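Local structure of putative hemin ABC transport system, membrane protein (Burkholderia cenocepacia J2315, 5B57) at residues P282-R285 and L286-R289; V260-R263 and D264-N267; G324-Q327 and R328-L331. The protein probably serves as the membrane-spanning permease subunit of an ABC transporter that imports heme across the cell membrane. All blocks are in the same frame, centred on the assembly; numbering follows the deposited sequence.

Following the chain from its N terminus, contact 2 comes first. At V260-N267 it joins the end of helix 242-260 to the short helix 263-269. Contact 1, P282-R289, opens helix 283-305. Contact 3, G324-L331, turns the chain from helix 311-323 into helix 327-352. Each contact is a local helix start. The three follow in series, so none nests in or crosses another, and none closes a long loop. Contact 2 touches both others, contact 1 through a salt bridge and contact 3 through two probable hydrogen bonds. Contacts 1 and 3 do not touch, their nearest atoms being about 9 Å apart. Helix 263-269 with its N-cap residue thus ties the starts of helices 283-305 and 327-352 together.

Contact 1: P282-R285 and L286-R289; sequences PVQR and LKRR
R289 folds back along the first turn of helix 283-305 and lays its guanidinium beside R285 and P282. NH1 of R289 lies 3.9 Å from CB of R285, which sits over one face of the guanidinium. CG of P282 meets the same group at its edge, near its plane. A bend at chi3 (-66°) turns the R289 chain back toward these two residues. P282 is the N-cap residue. Its carbonyl O accepts from L286 N at 2.9 Å and starts the helical pattern. V283 O then accepts from K287 N at 3.0 Å, and R285 O accepts from R289 N at 3.0 Å.

The tight side of this turn carries V283, L286 and K287, which are buried. The K287 chain runs out extended beyond CG and passes V283, with CE of K287 4.3 Å from CG2 of V283. NZ of K287 ends in a salt bridge to E273, V283 packs on E273 and L277 of helix 273-278, and L286 packs on A265 and L269 of helix 263-269. Q284 is partly exposed, and its OE1 accepts from the backbone N of L194.

The solvent side carries P282, R285 and R288. There NH1 of R285 is 5.0 Å from NH2 of R288, and NH2 of R285 is 4.6 Å from NH2 of R289. These like charges are near each other but not in contact. OE2 of E262 forms a salt bridge with NE of R289, so the acid probably offsets part of this positive charge and helps to hold the folded-back guanidinium at the helix start.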
# COMPACT_ATOMS: atom_id res chain seq x y z
N PRO A 282 -3.50 19.05 -15.40
CA PRO A 282 -3.79 19.75 -14.13
C PRO A 282 -4.32 18.80 -13.06
O PRO A 282 -5.49 18.82 -12.71
CB PRO A 282 -4.85 20.76 -14.54
CG PRO A 282 -5.55 20.09 -15.65
CD PRO A 282 -4.50 19.35 -16.43
N VAL A 283 -3.42 17.96 -12.52
CA VAL A 283 -3.85 16.78 -11.77
C VAL A 283 -4.76 17.12 -10.58
O VAL A 283 -5.56 16.27 -10.17
CB VAL A 283 -2.63 15.94 -11.35
CG1 VAL A 283 -1.38 16.47 -12.00
CG2 VAL A 283 -2.49 15.86 -9.84
N GLN A 284 -4.69 18.34 -10.04
CA GLN A 284 -5.62 18.68 -8.97
C GLN A 284 -7.04 18.90 -9.51
O GLN A 284 -8.00 18.36 -8.96
CB GLN A 284 -5.11 19.89 -8.20
CG GLN A 284 -3.79 19.58 -7.52
CD GLN A 284 -3.96 18.42 -6.55
OE1 GLN A 284 -5.00 18.30 -5.90
NE2 GLN A 284 -2.97 17.53 -6.49
N ARG A 285 -7.18 19.67 -10.60
CA ARG A 285 -8.49 19.77 -11.24
C ARG A 285 -8.96 18.42 -11.72
O ARG A 285 -10.17 18.15 -11.73
CB ARG A 285 -8.46 20.75 -12.42
CG ARG A 285 -8.00 22.17 -12.12
CD ARG A 285 -9.12 23.01 -11.53
NE ARG A 285 -10.24 23.19 -12.45
CZ ARG A 285 -11.46 23.58 -12.08
NH1 ARG A 285 -11.72 23.83 -10.80
NH2 ARG A 285 -12.42 23.72 -12.98
N LEU A 286 -8.04 17.55 -12.14
CA LEU A 286 -8.44 16.23 -12.64
C LEU A 286 -9.03 15.38 -11.52
O LEU A 286 -10.07 14.74 -11.71
CB LEU A 286 -7.25 15.52 -13.28
CG LEU A 286 -7.43 14.04 -13.63
CD1 LEU A 286 -8.58 13.90 -14.60
CD2 LEU A 286 -6.15 13.44 -14.24
N LYS A 287 -8.39 15.37 -10.35
CA LYS A 287 -8.94 14.62 -9.23
C LYS A 287 -10.37 15.08 -8.92
O LYS A 287 -11.27 14.25 -8.77
CB LYS A 287 -8.02 14.75 -8.02
CG LYS A 287 -6.65 14.12 -8.25
CD LYS A 287 -5.73 14.12 -7.01
CE LYS A 287 -4.52 13.16 -7.21
NZ LYS A 287 -3.61 12.90 -6.02
N ARG A 288 -10.61 16.39 -8.88
CA ARG A 288 -11.93 16.85 -8.48
C ARG A 288 -12.98 16.56 -9.55
O ARG A 288 -14.12 16.27 -9.22
CB ARG A 288 -11.89 18.34 -8.12
CG ARG A 288 -13.25 19.01 -7.96
CD ARG A 288 -13.15 20.50 -7.54
NE ARG A 288 -14.33 20.90 -6.74
CZ ARG A 288 -14.49 22.09 -6.15
NH1 ARG A 288 -15.60 22.33 -5.45
NH2 ARG A 288 -13.57 23.04 -6.25
N ARG A 289 -12.61 16.59 -10.83
CA ARG A 289 -13.62 16.41 -11.87
C ARG A 289 -14.09 14.97 -11.95
O ARG A 289 -15.28 14.72 -12.15
CB ARG A 289 -13.07 16.90 -13.22
CG ARG A 289 -13.28 18.41 -13.37
CD ARG A 289 -12.90 18.97 -14.73
NE ARG A 289 -11.46 18.85 -14.99
CZ ARG A 289 -10.76 19.69 -15.76
NH1 ARG A 289 -9.46 19.48 -15.93
NH2 ARG A 289 -11.35 20.73 -16.35

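Contact 2: V260-R263 and D264-N267; sequences VRER and DALN
The L266 side chain sits over the oxygen end of the E262 carbonyl, with CG and CD1 near E262 O and CD1 3.4 Å from it. The backbone N of L266 also donates to E262 O at 3.0 Å. The E262 side chain leaves in another direction. Its CG is anti to the carbonyl carbon (chi1 -59°) and the chain bends at chi2, which brings OE1 alongside A265, 3.8 Å from A265 CB. L286 of helix 283-305 packs on OE1 and on A265, and OE2 forms the salt bridge to R289.

E262 is the N-cap residue of helix 263-269, a short helix that follows helix 242-260. D264, A265 and N267 each pack on an aromatic side chain of the chain of another protein. This is consistent with a coupling helix, through which ABC permeases meet their ATP-binding subunits.

R263 and D264 are exposed and both pack on R328. NE of R263 stays 5.0 Å from OD2 of D264, so these opposite charges are near but not in contact. N267 sets its amide beside the carbonyl of R263, with ND2 3.5 Å from R263 O. Its backbone N gives that oxygen a weak hydrogen bond. OD1 of N267 accepts from Q327 N, and ND2 donates to OD1 of D326.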
# COMPACT_ATOMS: atom_id res chain seq x y z
N VAL A 260 -15.43 10.58 -19.93
CA VAL A 260 -14.92 10.54 -21.29
C VAL A 260 -14.10 11.79 -21.62
O VAL A 260 -13.06 11.71 -22.28
CB VAL A 260 -16.06 10.37 -22.31
CG1 VAL A 260 -15.50 10.37 -23.71
CG2 VAL A 260 -16.87 9.10 -22.05
N ARG A 261 -14.57 12.96 -21.19
CA ARG A 261 -13.81 14.18 -21.43
C ARG A 261 -12.48 14.21 -20.67
O ARG A 261 -11.80 15.24 -20.74
CB ARG A 261 -14.65 15.41 -21.06
CG ARG A 261 -15.58 15.95 -22.17
CD ARG A 261 -16.52 14.89 -22.81
NE ARG A 261 -17.28 15.44 -23.95
CZ ARG A 261 -17.99 14.72 -24.83
NH1 ARG A 261 -18.06 13.40 -24.72
NH2 ARG A 261 -18.63 15.32 -25.82
N GLU A 262 -12.11 13.13 -19.96
CA GLU A 262 -10.89 13.05 -19.17
C GLU A 262 -10.09 11.79 -19.50
O GLU A 262 -9.20 11.39 -18.73
CB GLU A 262 -11.20 13.07 -17.67
CG GLU A 262 -11.94 14.31 -17.17
CD GLU A 262 -11.08 15.57 -17.21
OE1 GLU A 262 -9.84 15.44 -17.12
OE2 GLU A 262 -11.64 16.69 -17.33
N ARG A 263 -10.36 11.15 -20.64
CA ARG A 263 -9.72 9.89 -20.95
C ARG A 263 -8.23 10.06 -21.25
O ARG A 263 -7.45 9.14 -21.00
CB ARG A 263 -10.43 9.20 -22.11
CG ARG A 263 -10.50 10.03 -23.38
CD ARG A 263 -11.61 9.53 -24.29
NE ARG A 263 -11.68 10.28 -25.55
CZ ARG A 263 -12.42 9.88 -26.58
NH1 ARG A 263 -13.13 8.77 -26.47
NH2 ARG A 263 -12.45 10.60 -27.70
N ASP A 264 -7.82 11.21 -21.78
CA ASP A 264 -6.41 11.39 -22.09
C ASP A 264 -5.63 11.78 -20.84
O ASP A 264 -4.59 11.20 -20.53
CB ASP A 264 -6.24 12.43 -23.18
CG ASP A 264 -6.78 11.97 -24.53
OD1 ASP A 264 -6.58 10.78 -24.89
OD2 ASP A 264 -7.40 12.80 -25.22
N ALA A 265 -6.15 12.77 -20.09
CA ALA A 265 -5.52 13.17 -18.84
C ALA A 265 -5.35 11.98 -17.90
O ALA A 265 -4.30 11.83 -17.26
CB ALA A 265 -6.35 14.26 -18.18
N LEU A 266 -6.35 11.10 -17.83
CA LEU A 266 -6.24 9.91 -16.99
C LEU A 266 -5.16 8.97 -17.49
O LEU A 266 -4.47 8.33 -16.69
CB LEU A 266 -7.57 9.17 -16.91
CG LEU A 266 -8.65 9.78 -16.01
CD1 LEU A 266 -9.99 9.12 -16.28
CD2 LEU A 266 -8.24 9.65 -14.55
N ASN A 267 -4.99 8.87 -18.81
CA ASN A 267 -3.93 8.00 -19.32
C ASN A 267 -2.58 8.54 -18.93
O ASN A 267 -1.70 7.78 -18.53
CB ASN A 267 -4.02 7.84 -20.83
CG ASN A 267 -4.93 6.70 -21.24
OD1 ASN A 267 -5.23 5.82 -20.43
ND2 ASN A 267 -5.37 6.71 -22.49

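Contact 3: G324-Q327 and R328-L331; sequences GPDQ and RIVL
D326 opens helix 327-352 with its carbonyl, whose O accepts from both I329 N and V330 N at 3.0 Å, the V330 donor in the carbonyl plane and the I329 donor above it. Just after helix 311-323, G324 leaves helical geometry with a positive phi of 85°. D326 is the N-cap residue, and its side chain caps the new helix. With CG anti to the backbone N (chi1 -176°), OD1 reaches R328 N at 2.7 Å. That donor meets OD1 from above the carboxylate plane. With the N267 amide, two N-H groups grip this oxygen.

The other oxygen, OD2, lies 3.1 Å from NH1 of R328 in a salt bridge. The oxygen is well out of the guanidinium plane, so charge alone joins the pair. R328 has a second conformer, which makes this bridge less certain than the cap. On another side of the turn, Q327 bends at chi2 and its side chain crosses L331 at a slant, with NE2 3.3 Å from CD1 of L331. Q327 also packs on A127, and L331 on A120, both of helix 94-128. CG2 of V330 lies against the carbonyl O of G324, and CD1 of I329 lies 4.1 Å from CB of D326.

P325 packs on an aromatic and D326 on an acidic side chain of the chain of another protein. The cap places a carboxylate at the positive end of the helix dipole, which would probably help to stabilise its negative charge, even with that acid nearby. Both donors hold OD1, which probably restrains the carboxylate and links the helix start to helix 263-269.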
# COMPACT_ATOMS: atom_id res chain seq x y z
N GLY A 324 -5.44 -3.71 -22.40
CA GLY A 324 -4.50 -2.80 -21.79
C GLY A 324 -5.18 -1.69 -21.02
O GLY A 324 -6.41 -1.62 -20.95
N PRO A 325 -4.40 -0.82 -20.38
CA PRO A 325 -5.01 0.21 -19.53
C PRO A 325 -5.50 1.44 -20.27
O PRO A 325 -6.06 2.32 -19.61
CB PRO A 325 -3.87 0.59 -18.57
CG PRO A 325 -2.62 0.27 -19.31
CD PRO A 325 -2.94 -0.89 -20.22
N ASP A 326 -5.29 1.56 -21.58
CA ASP A 326 -5.66 2.78 -22.30
C ASP A 326 -7.07 3.24 -21.94
O ASP A 326 -8.05 2.56 -22.26
CB ASP A 326 -5.55 2.57 -23.82
CG ASP A 326 -5.84 3.86 -24.63
OD1 ASP A 326 -6.46 4.83 -24.12
OD2 ASP A 326 -5.42 3.92 -25.82
N GLN A 327 -7.19 4.41 -21.28
CA GLN A 327 -8.50 4.88 -20.84
C GLN A 327 -9.49 4.99 -21.99
O GLN A 327 -10.70 4.85 -21.79
CB GLN A 327 -8.34 6.23 -20.13
CG GLN A 327 -9.53 6.70 -19.29
CD GLN A 327 -9.94 5.74 -18.15
OE1 GLN A 327 -9.23 4.79 -17.82
NE2 GLN A 327 -11.11 6.01 -17.55
N ARG A 328 -9.01 5.22 -23.21
CA ARG A 328 -9.89 5.40 -24.36
C ARG A 328 -10.63 4.12 -24.72
O ARG A 328 -11.74 4.16 -25.24
CB ARG A 328 -9.09 5.95 -25.55
CG ARG A 328 -9.24 7.46 -25.82
CD ARG A 328 -7.90 8.16 -26.17
NE ARG A 328 -7.29 7.73 -27.44
CZ ARG A 328 -6.08 7.17 -27.56
NH1 ARG A 328 -5.33 6.94 -26.49
NH2 ARG A 328 -5.63 6.83 -28.76
N ILE A 329 -10.02 2.95 -24.45
CA ILE A 329 -10.69 1.66 -24.61
C ILE A 329 -11.45 1.26 -23.34
O ILE A 329 -12.58 0.78 -23.39
CB ILE A 329 -9.68 0.57 -24.98
CG1 ILE A 329 -9.03 0.88 -26.31
CG2 ILE A 329 -10.34 -0.81 -25.01
CD1 ILE A 329 -7.64 0.23 -26.49
N VAL A 330 -10.81 1.42 -22.17
CA VAL A 330 -11.29 0.72 -20.97
C VAL A 330 -12.61 1.31 -20.49
O VAL A 330 -13.47 0.58 -19.99
CB VAL A 330 -10.22 0.76 -19.87
CG1 VAL A 330 -10.85 0.37 -18.51
CG2 VAL A 330 -9.06 -0.12 -20.24
N LEU A 331 -12.78 2.64 -20.61
CA LEU A 331 -13.96 3.26 -20.01
C LEU A 331 -15.25 2.88 -20.73
O LEU A 331 -16.21 2.48 -20.06
CB LEU A 331 -13.77 4.77 -19.90
CG LEU A 331 -14.90 5.42 -19.09
CD1 LEU A 331 -14.34 6.35 -18.05
CD2 LEU A 331 -15.84 6.19 -19.99